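Local coordinates for putative surface-anchored fimbrial subunit (Corynebacterium diphtheriae, PDB 3HR6), which forms the shaft of a pilus as its major pilin, built of tandem Ig-like modules stabilised by isopeptide and disulfide bonds, at the calcium ion site. Coordinates in Å, arbitrary orientation; residue numbers count along the deposited sequence, not the author numbering.

The calcium ion site. Residues 153, 155-161, 165, 347. With CA (calcium ion), chain B.
The carboxylate of Asp153 meets the calcium ion with both oxygens, OD1 at 2.4 Å and OD2 at 2.7 Å from CA, while over one face the amide N of Asp155 donates to OD1, 62° out of the plane. CG of Asp153, in the loop just after strand 148-152, is anti to its backbone N and beside the carbonyl carbon (chi1 -178°). Glu165 reaches across from just before strand 166-174, bent at chi2, and binds through one branch, OE1, 2.6 Å from CA, while OE2 takes up water 2. Asp155, Gln158 and Gly160 add their backbone carbonyl oxygens; the shortest bond is from Asp155 O, 2.2 Å to CA. With waters 1 and 2 the coordination is at least eight. This calcium-binding loop between the two strands is closed around the ion by Glu165, and the metal probably rigidifies it. The two acidic side chains on the metal probably offset much of its charge. A third carboxylate, Asp155, acts from the second shell: its OD1 holds water 2 and accepts from Thr157 twice, from OG1 on the syn lone pair and from the amide N above the plane. Gln158 N also contacts water 2, tying loop, acid and metal together. The Gln158 side chain points away from the ion towards Ser347, well along the sequence, and pairs with its backbone as one amide with another. This double bridge probably steadies the calcium loop against that distant segment: Ser347 N donates to Gln158 OE1 at 2.8 Å, and Gln158 NE2 returns a nearly straight bond (175° at H), exactly in its amide plane, to Ser347 O at 3.0 Å.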
# COMPACT_ATOMS: atom_id res chain seq x y z
N ASP A 153 15.60 6.98 4.78
CA ASP A 153 16.73 6.30 5.40
C ASP A 153 16.73 6.73 6.89
O ASP A 153 16.96 7.92 7.23
CB ASP A 153 18.05 6.70 4.75
CG ASP A 153 19.23 5.98 5.35
OD1 ASP A 153 19.00 5.08 6.19
OD2 ASP A 153 20.37 6.29 4.93
N ASP A 155 18.79 5.96 9.27
CA ASP A 155 20.12 6.07 9.84
C ASP A 155 21.08 6.47 8.72
O ASP A 155 21.26 5.71 7.78
CB ASP A 155 20.48 4.75 10.46
CG ASP A 155 21.77 4.79 11.21
OD1 ASP A 155 22.82 4.82 10.57
OD2 ASP A 155 21.73 4.79 12.44
N ALA A 156 21.69 7.64 8.89
CA ALA A 156 22.58 8.25 7.91
C ALA A 156 24.02 7.76 7.98
O ALA A 156 24.83 8.20 7.21
CB ALA A 156 22.56 9.81 8.08
N THR A 157 24.34 6.86 8.90
CA THR A 157 25.71 6.37 9.01
C THR A 157 26.19 5.78 7.70
O THR A 157 27.31 5.98 7.30
CB THR A 157 25.81 5.35 10.10
OG1 THR A 157 25.35 5.97 11.32
CG2 THR A 157 27.27 4.95 10.29
N GLN A 158 25.31 5.05 7.04
CA GLN A 158 25.58 4.61 5.67
C GLN A 158 24.43 5.02 4.76
O GLN A 158 23.27 4.79 5.09
CB GLN A 158 25.78 3.10 5.61
CG GLN A 158 26.02 2.57 4.18
CD GLN A 158 26.48 1.12 4.18
OE1 GLN A 158 27.65 0.83 4.53
NE2 GLN A 158 25.61 0.20 3.76
N PRO A 159 24.72 5.58 3.60
CA PRO A 159 23.60 5.98 2.75
C PRO A 159 22.66 4.84 2.41
O PRO A 159 23.09 3.73 2.13
CB PRO A 159 24.29 6.47 1.49
CG PRO A 159 25.59 6.97 2.00
CD PRO A 159 26.01 6.09 3.11
N GLY A 160 21.37 5.15 2.36
CA GLY A 160 20.40 4.18 1.95
C GLY A 160 20.10 3.13 2.98
O GLY A 160 20.49 3.25 4.19
N PHE A 161 19.46 2.06 2.49
CA PHE A 161 19.08 0.93 3.33
C PHE A 161 19.41 -0.35 2.59
O PHE A 161 18.56 -1.16 2.24
CB PHE A 161 17.62 0.97 3.80
CG PHE A 161 16.66 1.64 2.85
CD1 PHE A 161 16.02 0.91 1.85
CD2 PHE A 161 16.36 2.99 2.97
CE1 PHE A 161 15.14 1.52 0.99
CE2 PHE A 161 15.46 3.58 2.12
CZ PHE A 161 14.89 2.85 1.10
N GLU A 165 20.68 -3.12 6.94
CA GLU A 165 20.19 -1.92 7.59
C GLU A 165 18.65 -1.89 7.59
O GLU A 165 17.98 -2.73 7.02
CB GLU A 165 20.70 -0.70 6.81
CG GLU A 165 22.23 -0.55 6.78
CD GLU A 165 22.66 0.91 6.89
OE1 GLU A 165 22.21 1.75 6.11
OE2 GLU A 165 23.49 1.21 7.76
N SER A 347 29.11 -1.50 4.15
CA SER A 347 28.69 -2.74 4.79
C SER A 347 27.48 -3.34 4.07
O SER A 347 26.53 -2.63 3.75
CB SER A 347 28.37 -2.46 6.27
OG SER A 347 27.99 -3.62 6.93
CA CA B . 21.26 4.12 6.19
O HOH W 1 19.64 2.65 7.66
O HOH W 2 23.05 3.71 8.04